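Local coordinates for putative iron-uptake ABC transport system,periplasmic iron-binding protein (Campylobacter jejuni, PDB 3E13), which binds ferric iron and, as a putative periplasmic binding protein, probably delivers it to an ABC transporter for uptake, at residues Thr65-Asn69 with Leu70-Ser74; Lys165-Leu168 with Glu169-Thr173; Glu272-Arg276 with Asn277-Leu281; Asp294-Val298 with Ser299-Glu303. All coordinates share one frame; numbering follows the deposited sequence.

In the fold
From the N terminus the four contacts follow in series; none nests in or crosses another. Each joins neighbouring pieces of chain and closes only a short turn. Interaction 1 ends helix 61-69 and leads into strand 73-74. Interaction 2 ends helix 157-170 and turns toward strand 134-135. Interaction 3 folds the loop between strand 273-274 and helix 283-288. Interaction 4 starts helix 298-302. Interactions 1 and 3 reach the same mixed sheet, with centres about 27 Å apart. Interactions 1 and 4 touch directly, where Thr65 packs on Ala302. Interactions 2 and 3 lie on opposite sides of the chain's centre, with centres about 35 Å apart.

Interaction 1 of 4, residues Thr65-Asn69 with Leu70-Ser74; sequences TEAKN and LGLLS
Leu73 lies over one face of the peptide that joins Ala67 to Lys68. Its CD1 sits 3.5 Å from Lys68 N, and its CG is close to Ala67 C. At the oxygen end of the same peptide, Leu72 N gives a hydrogen bond to Ala67 O (3.1 Å), tilted 23° from the carbonyl plane. Gly71 N bonds to Lys68 O at 3.0 Å from above the carbonyl plane, 59° out of it. Leu70 N keeps the helical bond to Glu66 O (2.9 Å), and a weak one to Ala67 O.

The leucine side chains cover the helix end. Leu73 CG is anti to its carbonyl carbon (chi1 -50°), which brings both methyls back to the helix, and CD2 rests 4.0 Å from Ala67 CB. Leu72 CD1 meets the same CB at 4.3 Å. A water bridges Lys68 O and Leu73 N (3.0 Å to the latter), tying the outgoing chain to the last turn. The extended Lys68 chain leads away to salt bridges with Asp91 and Asp93. Leu72 and Leu70 also touch helix 37-47.

Positive phi at Gly71 and two bonds back into the last turn make a Schellman motif, with the apolar Ala67-Leu72 contact that commonly accompanies it. It ends helix 61-69 and turns the chain into strand 73-74, which pairs with strand 233-241.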
loop_
_atom_site.group_PDB
_atom_site.type_symbol
_atom_site.label_atom_id
_atom_site.label_comp_id
_atom_site.label_asym_id
_atom_site.label_seq_id
_atom_site.Cartn_x
_atom_site.Cartn_y
_atom_site.Cartn_z
ATOM N N THR A 65 -4.327 -4.939 10.478
ATOM C CA THR A 65 -5.476 -5.554 11.154
ATOM C C THR A 65 -5.235 -7.041 11.437
ATOM O O THR A 65 -5.712 -7.576 12.457
ATOM C CB THR A 65 -6.770 -5.335 10.395
ATOM O OG1 THR A 65 -6.669 -5.935 9.119
ATOM C CG2 THR A 65 -6.960 -3.926 10.073
ATOM N N GLU A 66 -4.561 -7.719 10.544
ATOM C CA GLU A 66 -4.207 -9.149 10.781
ATOM C C GLU A 66 -3.372 -9.240 12.049
ATOM O O GLU A 66 -3.626 -10.089 12.915
ATOM C CB GLU A 66 -3.390 -9.757 9.636
ATOM C CG GLU A 66 -4.170 -10.071 8.384
ATOM C CD GLU A 66 -3.324 -10.554 7.233
ATOM O OE1 GLU A 66 -3.712 -11.618 6.658
ATOM O OE2 GLU A 66 -2.279 -9.927 6.871
ATOM N N ALA A 67 -2.360 -8.382 12.153
ATOM C CA ALA A 67 -1.510 -8.369 13.322
ATOM C C ALA A 67 -2.287 -8.047 14.597
ATOM O O ALA A 67 -2.134 -8.690 15.634
ATOM C CB ALA A 67 -0.310 -7.444 13.087
ATOM N N LYS A 68 -3.175 -7.068 14.523
ATOM C CA LYS A 68 -4.027 -6.739 15.613
ATOM C C LYS A 68 -4.852 -7.943 16.060
ATOM O O LYS A 68 -4.904 -8.265 17.254
ATOM C CB LYS A 68 -4.986 -5.602 15.218
ATOM C CG LYS A 68 -5.927 -5.225 16.344
ATOM C CD LYS A 68 -6.964 -4.197 15.851
ATOM C CE LYS A 68 -7.884 -3.826 16.975
ATOM N NZ LYS A 68 -9.058 -3.019 16.551
ATOM N N ASN A 69 -5.449 -8.610 15.085
ATOM C CA ASN A 69 -6.382 -9.677 15.383
ATOM C C ASN A 69 -5.677 -10.960 15.776
ATOM O O ASN A 69 -6.324 -11.817 16.348
ATOM C CB ASN A 69 -7.340 -9.917 14.231
ATOM C CG ASN A 69 -8.260 -8.720 13.996
ATOM O OD1 ASN A 69 -8.473 -7.894 14.891
ATOM N ND2 ASN A 69 -8.749 -8.600 12.758
ATOM N N LEU A 70 -4.381 -11.070 15.486
ATOM C CA LEU A 70 -3.534 -12.165 16.018
ATOM C C LEU A 70 -3.013 -11.870 17.455
ATOM O O LEU A 70 -2.208 -12.639 18.030
ATOM C CB LEU A 70 -2.384 -12.426 15.055
ATOM C CG LEU A 70 -2.790 -13.175 13.797
ATOM C CD1 LEU A 70 -1.725 -13.142 12.747
ATOM C CD2 LEU A 70 -3.119 -14.662 14.169
ATOM N N GLY A 71 -3.390 -10.731 18.011
ATOM C CA GLY A 71 -3.047 -10.368 19.378
ATOM C C GLY A 71 -1.625 -9.835 19.541
ATOM O O GLY A 71 -1.025 -9.905 20.623
ATOM N N LEU A 72 -1.055 -9.277 18.460
ATOM C CA LEU A 72 0.368 -8.983 18.412
ATOM C C LEU A 72 0.681 -7.518 18.723
ATOM O O LEU A 72 1.830 -7.197 18.791
ATOM C CB LEU A 72 0.900 -9.302 17.008
ATOM C CG LEU A 72 0.756 -10.764 16.576
ATOM C CD1 LEU A 72 1.178 -10.921 15.166
ATOM C CD2 LEU A 72 1.521 -11.679 17.466
ATOM N N LEU A 73 -0.335 -6.645 18.799
ATOM C CA LEU A 73 -0.066 -5.208 18.898
ATOM C C LEU A 73 -0.554 -4.649 20.233
ATOM O O LEU A 73 -1.264 -5.306 20.978
ATOM C CB LEU A 73 -0.743 -4.467 17.746
ATOM C CG LEU A 73 -0.518 -4.993 16.308
ATOM C CD1 LEU A 73 -1.278 -4.191 15.280
ATOM C CD2 LEU A 73 0.908 -5.002 15.957
ATOM N N SER A 74 -0.133 -3.420 20.541
ATOM C CA SER A 74 -0.456 -2.811 21.814
ATOM C C SER A 74 -0.955 -1.394 21.548
ATOM O O SER A 74 -0.418 -0.726 20.666
ATOM C CB SER A 74 0.825 -2.712 22.600
ATOM O OG SER A 74 0.580 -2.912 23.944
HETATM O O HOH W 1 -3.301 -6.944 19.130
#

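Interaction 2 of 4, residues Lys165-Leu168 with Glu169-Thr173; sequences KGVL and ENLAT
Leu171 folds back against the last turn of the helix and meets Val167 and Leu168. Its CG is anti to its own carbonyl carbon (chi1 -61°), and chi2 is extended. This lays CG 3.3 Å from Val167 O and spreads the two methyls apart. CD2 reaches Val167 CG1 at 4.2 Å, while CD1 reaches Leu168 CD1, also at 4.2 Å. Leu168 is built the other way. Its CG stands opposite the backbone N (chi1 -176°) and chi2 is bent (55°), which leaves CD1 for Leu171. The two leucines lie aslant to each other and touch through one methyl each.

Glu169 CB packs by Lys165 O at 3.6 Å, but the extended side chain leads its carboxylate off to a salt bridge with Lys131.

Glu169 N bonds to Lys165 O at 3.0 Å and Asn170 N to Gly166 O at 2.9 Å, both four residues back. Asn170 N also makes a weak bond to Val167 O. Leu171 N makes a weak bond to Leu168 O (3.4 Å), three residues back. Beyond it, Ala172 bonds to Ile134 through the backbone. Such a shift from four-residue to three-residue bonds is common at a helix C-terminus; here helix 157-170 gives way to chain running beside strand 134-135.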
loop_
_atom_site.group_PDB
_atom_site.type_symbol
_atom_site.label_atom_id
_atom_site.label_comp_id
_atom_site.label_asym_id
_atom_site.label_seq_id
_atom_site.Cartn_x
_atom_site.Cartn_y
_atom_site.Cartn_z
ATOM N N LYS A 165 -11.690 -14.393 -10.892
ATOM C CA LYS A 165 -11.637 -15.366 -11.966
ATOM C C LYS A 165 -11.344 -14.733 -13.313
ATOM O O LYS A 165 -10.469 -15.220 -14.065
ATOM C CB LYS A 165 -12.937 -16.195 -11.979
ATOM C CG LYS A 165 -13.054 -17.207 -13.122
ATOM C CD LYS A 165 -14.343 -18.044 -13.004
ATOM C CE LYS A 165 -14.491 -19.031 -14.196
ATOM N NZ LYS A 165 -15.906 -19.294 -14.559
ATOM N N GLY A 166 -12.009 -13.608 -13.597
ATOM C CA GLY A 166 -11.828 -12.935 -14.852
ATOM C C GLY A 166 -10.457 -12.295 -14.972
ATOM O O GLY A 166 -9.821 -12.340 -16.012
ATOM N N VAL A 167 -9.998 -11.638 -13.908
ATOM C CA VAL A 167 -8.651 -11.096 -13.866
ATOM C C VAL A 167 -7.610 -12.185 -14.135
ATOM O O VAL A 167 -6.725 -12.013 -14.991
ATOM C CB VAL A 167 -8.398 -10.403 -12.527
ATOM C CG1 VAL A 167 -6.918 -10.102 -12.340
ATOM C CG2 VAL A 167 -9.216 -9.083 -12.484
ATOM N N LEU A 168 -7.755 -13.331 -13.487
ATOM C CA LEU A 168 -6.834 -14.447 -13.684
ATOM C C LEU A 168 -6.830 -14.836 -15.154
ATOM O O LEU A 168 -5.764 -15.017 -15.763
ATOM C CB LEU A 168 -7.224 -15.648 -12.870
ATOM C CG LEU A 168 -6.265 -16.841 -12.937
ATOM C CD1 LEU A 168 -4.859 -16.434 -12.562
ATOM C CD2 LEU A 168 -6.809 -17.926 -12.001
ATOM N N GLU A 169 -8.009 -14.986 -15.730
ATOM C CA GLU A 169 -8.128 -15.424 -17.115
ATOM C C GLU A 169 -7.512 -14.421 -18.079
ATOM O O GLU A 169 -6.984 -14.806 -19.117
ATOM C CB GLU A 169 -9.597 -15.682 -17.480
ATOM C CG GLU A 169 -9.756 -15.970 -18.974
ATOM C CD GLU A 169 -11.032 -16.698 -19.354
ATOM O OE1 GLU A 169 -11.984 -16.765 -18.535
ATOM O OE2 GLU A 169 -11.056 -17.186 -20.515
ATOM N N ASN A 170 -7.596 -13.136 -17.733
ATOM C CA ASN A 170 -7.145 -12.047 -18.573
ATOM C C ASN A 170 -5.674 -11.712 -18.509
ATOM O O ASN A 170 -5.221 -10.930 -19.315
ATOM C CB ASN A 170 -7.920 -10.764 -18.207
ATOM C CG ASN A 170 -9.355 -10.753 -18.692
ATOM O OD1 ASN A 170 -10.126 -9.802 -18.357
ATOM N ND2 ASN A 170 -9.745 -11.734 -19.513
ATOM N N LEU A 171 -4.912 -12.259 -17.566
ATOM C CA LEU A 171 -3.531 -11.876 -17.424
ATOM C C LEU A 171 -2.746 -12.137 -18.693
ATOM O O LEU A 171 -2.841 -13.204 -19.289
ATOM C CB LEU A 171 -2.884 -12.587 -16.258
ATOM C CG LEU A 171 -3.476 -12.346 -14.872
ATOM C CD1 LEU A 171 -2.722 -13.115 -13.913
ATOM C CD2 LEU A 171 -3.420 -10.838 -14.577
ATOM N N ALA A 172 -1.972 -11.151 -19.119
ATOM C CA ALA A 172 -1.073 -11.335 -20.254
ATOM C C ALA A 172 0.003 -12.376 -19.947
ATOM O O ALA A 172 0.452 -13.066 -20.866
ATOM C CB ALA A 172 -0.427 -10.025 -20.647
ATOM N N THR A 173 0.451 -12.417 -18.701
ATOM C CA THR A 173 1.472 -13.338 -18.200
ATOM C C THR A 173 1.126 -13.722 -16.779
ATOM O O THR A 173 0.449 -12.988 -16.089
ATOM C CB THR A 173 2.911 -12.697 -18.201
ATOM O OG1 THR A 173 2.991 -11.638 -17.216
ATOM C CG2 THR A 173 3.276 -12.050 -19.531
#

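Interaction 3 of 4, residues Glu272-Arg276 with Asn277-Leu281; sequences EFPIR and NDVEL
Arg276 meets Asp278 side-on: NE holds OD2 and NH2 holds OD1 of Asp278, each at 2.9 Å. Both oxygens use their syn lone pairs, and the two planes are only 10° apart. The bonds are almost straight, so this salt bridge fixes the rotation of both groups. Asp278 CG lies between its backbone N and carbonyl carbon (chi1 67°), which turns the carboxylate back toward the arginine. Arg276 is bent at chi3 (68°) to meet it. Its NH1 bonds to Leu258 O, and the guanidinium makes a cation-pi contact with Phe84.

This is the loop after strand 273-274, which pairs with strand 97-109 in the sheet of the periplasmic binding protein fold. The Phe273 side chain is about 12 Å from the bound ferric ion, near the iron site but not part of it. A water bridges the two limbs of the loop, donating to Arg276 O (2.6 Å) and Val279 O (2.7 Å).

Val279 stands at about a right angle to Arg276, with CG2 3.9 Å from Arg276 CB. Its CB also faces Pro274 CB. Leu281 crosses the proline likewise. Its CD2 presses on Pro274 CD at 3.4 Å, a tight contact, and reaches the edge of the Phe273 ring at 4.2 Å.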
loop_
_atom_site.group_PDB
_atom_site.type_symbol
_atom_site.label_atom_id
_atom_site.label_comp_id
_atom_site.label_asym_id
_atom_site.label_seq_id
_atom_site.Cartn_x
_atom_site.Cartn_y
_atom_site.Cartn_z
ATOM N N GLU A 272 4.248 9.370 -2.114
ATOM C CA GLU A 272 3.005 8.959 -1.464
ATOM C C GLU A 272 2.202 10.182 -1.098
ATOM O O GLU A 272 2.693 11.315 -1.200
ATOM C CB GLU A 272 3.276 8.107 -0.243
ATOM C CG GLU A 272 4.018 6.802 -0.549
ATOM C CD GLU A 272 4.407 6.039 0.695
ATOM O OE1 GLU A 272 5.537 6.249 1.178
ATOM O OE2 GLU A 272 3.573 5.241 1.162
ATOM N N PHE A 273 0.949 9.969 -0.722
ATOM C CA PHE A 273 0.094 11.063 -0.197
ATOM C C PHE A 273 0.302 11.164 1.305
ATOM O O PHE A 273 0.148 10.177 2.039
ATOM C CB PHE A 273 -1.392 10.815 -0.498
ATOM C CG PHE A 273 -1.715 10.658 -1.961
ATOM C CD1 PHE A 273 -2.106 9.448 -2.456
ATOM C CD2 PHE A 273 -1.714 11.750 -2.811
ATOM C CE1 PHE A 273 -2.402 9.310 -3.834
ATOM C CE2 PHE A 273 -2.009 11.602 -4.171
ATOM C CZ PHE A 273 -2.363 10.381 -4.645
ATOM N N PRO A 274 0.592 12.359 1.826
ATOM C CA PRO A 274 0.690 12.532 3.285
ATOM C C PRO A 274 -0.623 12.296 3.988
ATOM O O PRO A 274 -1.709 12.540 3.424
ATOM C CB PRO A 274 1.052 14.006 3.452
ATOM C CG PRO A 274 0.541 14.651 2.197
ATOM C CD PRO A 274 0.739 13.639 1.105
ATOM N N ILE A 275 -0.540 11.910 5.257
ATOM C CA ILE A 275 -1.724 11.880 6.114
ATOM C C ILE A 275 -2.052 13.285 6.598
ATOM O O ILE A 275 -3.219 13.655 6.643
ATOM C CB ILE A 275 -1.489 10.936 7.290
ATOM C CG1 ILE A 275 -1.338 9.535 6.744
ATOM C CG2 ILE A 275 -2.607 11.037 8.338
ATOM C CD1 ILE A 275 -2.541 8.923 6.119
ATOM N N ARG A 276 -1.049 14.063 6.940
ATOM C CA ARG A 276 -1.306 15.405 7.457
ATOM C C ARG A 276 -1.921 16.251 6.385
ATOM O O ARG A 276 -1.510 16.189 5.208
ATOM C CB ARG A 276 -0.003 16.070 7.891
ATOM C CG ARG A 276 0.730 15.497 9.031
ATOM C CD ARG A 276 1.999 16.243 9.341
ATOM N NE ARG A 276 1.714 17.603 9.852
ATOM C CZ ARG A 276 1.981 18.051 11.083
ATOM N NH1 ARG A 276 2.536 17.275 12.001
ATOM N NH2 ARG A 276 1.681 19.330 11.374
ATOM N N ASN A 277 -2.842 17.137 6.818
ATOM C CA ASN A 277 -3.536 18.010 5.910
ATOM C C ASN A 277 -2.880 19.369 5.704
ATOM O O ASN A 277 -3.437 20.229 4.997
ATOM C CB ASN A 277 -5.008 18.189 6.268
ATOM C CG ASN A 277 -5.244 19.003 7.547
ATOM O OD1 ASN A 277 -4.334 19.567 8.145
ATOM N ND2 ASN A 277 -6.510 19.048 7.968
ATOM N N ASP A 278 -1.694 19.543 6.244
ATOM C CA ASP A 278 -0.917 20.779 6.111
ATOM C C ASP A 278 0.455 20.592 5.414
ATOM O O ASP A 278 1.348 21.430 5.514
ATOM C CB ASP A 278 -0.765 21.429 7.493
ATOM C CG ASP A 278 0.077 20.621 8.425
ATOM O OD1 ASP A 278 0.368 21.095 9.542
ATOM O OD2 ASP A 278 0.501 19.499 8.072
ATOM N N VAL A 279 0.597 19.488 4.688
ATOM C CA VAL A 279 1.799 19.195 3.946
ATOM C C VAL A 279 1.471 19.198 2.438
ATOM O O VAL A 279 0.675 18.392 1.968
ATOM C CB VAL A 279 2.362 17.810 4.344
ATOM C CG1 VAL A 279 3.562 17.469 3.485
ATOM C CG2 VAL A 279 2.776 17.800 5.800
ATOM N N GLU A 280 2.036 20.122 1.710
ATOM C CA GLU A 280 1.859 20.202 0.257
ATOM C C GLU A 280 2.358 18.948 -0.429
ATOM O O GLU A 280 3.423 18.411 -0.099
ATOM C CB GLU A 280 2.572 21.429 -0.304
ATOM C CG GLU A 280 1.861 22.729 0.055
ATOM C CD GLU A 280 0.683 23.072 -0.835
ATOM O OE1 GLU A 280 0.555 22.429 -1.916
ATOM O OE2 GLU A 280 -0.088 24.044 -0.494
ATOM N N LEU A 281 1.608 18.512 -1.426
ATOM C CA LEU A 281 2.033 17.410 -2.278
ATOM C C LEU A 281 3.273 17.790 -3.071
ATOM O O LEU A 281 3.478 18.927 -3.414
ATOM C CB LEU A 281 0.910 16.969 -3.223
ATOM C CG LEU A 281 -0.403 16.571 -2.605
ATOM C CD1 LEU A 281 -1.396 16.177 -3.660
ATOM C CD2 LEU A 281 -0.229 15.487 -1.551
HETATM O O HOH W 2 -1.616 17.509 2.994
#

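Interaction 4 of 4, residues Asp294-Val298 with Ser299-Glu303; sequences DQIPV and SKIAE
Ile296, Val298 and Ile301 carry most of this contact, at the start of helix 298-302. Ile296 CG2 touches Ile301 CD1 at 3.7 Å. Ile296 CG1 points opposite its backbone N (chi1 -169°), which leaves CG2 to meet Ile301 and sends CD1 along toward Lys300. There CD1 lies 3.9 Å from Lys300 CD, and the two side chains cross at about a right angle. Ile301 CD1 reaches back toward Val298, 4.4 Å from CG1 of Val298.

Pro297 is the N-cap residue. Its O takes weak bonds from Lys300 N (3.0 Å) and Ile301 N (3.3 Å). Val298 O takes the first sound helical bond, from Ala302 N at 3.1 Å. Before the helix, Asp294 OD2 accepts from Ile296 N at 3.0 Å, an Asx turn that sets Ile296 in place; Asp294 OD1 is held by Asn154.

Outside the contact, Ile301 packs on Ala149 and Ser150 of helix 142-155, and Val298 on Ile61 of helix 61-69. The polar bonds are the Asx turn and the backbone bonds of the first helical turn. Those at Pro297 O are weak, which suggests that the buried Val298 and Ile301, with Ile296 packed beside them, help to hold the helix start.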
loop_
_atom_site.group_PDB
_atom_site.type_symbol
_atom_site.label_atom_id
_atom_site.label_comp_id
_atom_site.label_asym_id
_atom_site.label_seq_id
_atom_site.Cartn_x
_atom_site.Cartn_y
_atom_site.Cartn_z
ATOM N N ASP A 294 -12.602 6.406 -2.828
ATOM C CA ASP A 294 -13.583 5.622 -2.160
ATOM C C ASP A 294 -13.659 6.102 -0.696
ATOM O O ASP A 294 -12.608 6.311 -0.022
ATOM C CB ASP A 294 -13.158 4.148 -2.214
ATOM C CG ASP A 294 -14.243 3.190 -1.805
ATOM O OD1 ASP A 294 -14.135 1.976 -2.238
ATOM O OD2 ASP A 294 -15.211 3.521 -1.083
ATOM N N GLN A 295 -14.889 6.309 -0.246
ATOM C CA GLN A 295 -15.139 6.772 1.122
ATOM C C GLN A 295 -15.175 5.683 2.182
ATOM O O GLN A 295 -15.271 5.979 3.384
ATOM C CB GLN A 295 -16.396 7.641 1.176
ATOM C CG GLN A 295 -16.301 8.881 0.302
ATOM C CD GLN A 295 -15.196 9.791 0.680
ATOM O OE1 GLN A 295 -14.245 9.968 -0.104
ATOM N NE2 GLN A 295 -15.247 10.320 1.882
ATOM N N ILE A 296 -15.095 4.422 1.768
ATOM C CA ILE A 296 -15.197 3.343 2.733
ATOM C C ILE A 296 -14.055 3.447 3.753
ATOM O O ILE A 296 -12.906 3.738 3.381
ATOM C CB ILE A 296 -15.197 1.991 1.996
ATOM C CG1 ILE A 296 -15.582 0.866 2.984
ATOM C CG2 ILE A 296 -13.837 1.695 1.404
ATOM C CD1 ILE A 296 -15.813 -0.450 2.249
ATOM N N PRO A 297 -14.324 3.197 5.039
ATOM C CA PRO A 297 -13.230 3.157 5.985
ATOM C C PRO A 297 -12.303 2.009 5.666
ATOM O O PRO A 297 -12.768 0.914 5.376
ATOM C CB PRO A 297 -13.937 2.941 7.312
ATOM C CG PRO A 297 -15.255 3.479 7.088
ATOM C CD PRO A 297 -15.625 3.035 5.703
ATOM N N VAL A 298 -11.013 2.255 5.757
ATOM C CA VAL A 298 -10.036 1.192 5.447
ATOM C C VAL A 298 -10.170 0.046 6.425
ATOM O O VAL A 298 -9.922 -1.111 6.052
ATOM C CB VAL A 298 -8.577 1.735 5.354
ATOM C CG1 VAL A 298 -8.420 2.615 4.145
ATOM C CG2 VAL A 298 -8.149 2.456 6.580
ATOM N N SER A 299 -10.564 0.336 7.671
ATOM C CA SER A 299 -10.843 -0.749 8.624
ATOM C C SER A 299 -11.940 -1.731 8.144
ATOM O O SER A 299 -11.822 -2.950 8.367
ATOM C CB SER A 299 -11.200 -0.181 10.007
ATOM O OG SER A 299 -12.427 0.521 9.964
ATOM N N LYS A 300 -12.974 -1.215 7.506
ATOM C CA LYS A 300 -14.065 -2.032 6.958
ATOM C C LYS A 300 -13.587 -2.916 5.789
ATOM O O LYS A 300 -13.974 -4.087 5.695
ATOM C CB LYS A 300 -15.211 -1.150 6.494
ATOM C CG LYS A 300 -16.394 -1.980 5.973
ATOM C CD LYS A 300 -17.613 -1.166 5.577
ATOM C CE LYS A 300 -18.763 -2.069 5.083
ATOM N NZ LYS A 300 -18.568 -2.788 3.717
ATOM N N ILE A 301 -12.744 -2.381 4.921
ATOM C CA ILE A 301 -12.108 -3.198 3.871
ATOM C C ILE A 301 -11.438 -4.411 4.504
ATOM O O ILE A 301 -11.666 -5.547 4.102
ATOM C CB ILE A 301 -11.056 -2.402 3.091
ATOM C CG1 ILE A 301 -11.727 -1.253 2.330
ATOM C CG2 ILE A 301 -10.324 -3.316 2.113
ATOM C CD1 ILE A 301 -10.698 -0.274 1.722
ATOM N N ALA A 302 -10.620 -4.135 5.514
ATOM C CA ALA A 302 -9.777 -5.155 6.137
ATOM C C ALA A 302 -10.566 -6.253 6.864
ATOM O O ALA A 302 -10.030 -7.347 7.129
ATOM C CB ALA A 302 -8.803 -4.534 7.051
ATOM N N GLU A 303 -11.819 -5.979 7.212
ATOM C CA GLU A 303 -12.714 -7.004 7.750
ATOM C C GLU A 303 -12.959 -8.164 6.786
ATOM O O GLU A 303 -13.486 -9.222 7.199
ATOM C CB GLU A 303 -14.047 -6.400 8.143
ATOM C CG GLU A 303 -13.872 -5.519 9.358
ATOM C CD GLU A 303 -15.118 -4.770 9.798
ATOM O OE1 GLU A 303 -14.972 -3.928 10.709
ATOM O OE2 GLU A 303 -16.204 -4.983 9.256
#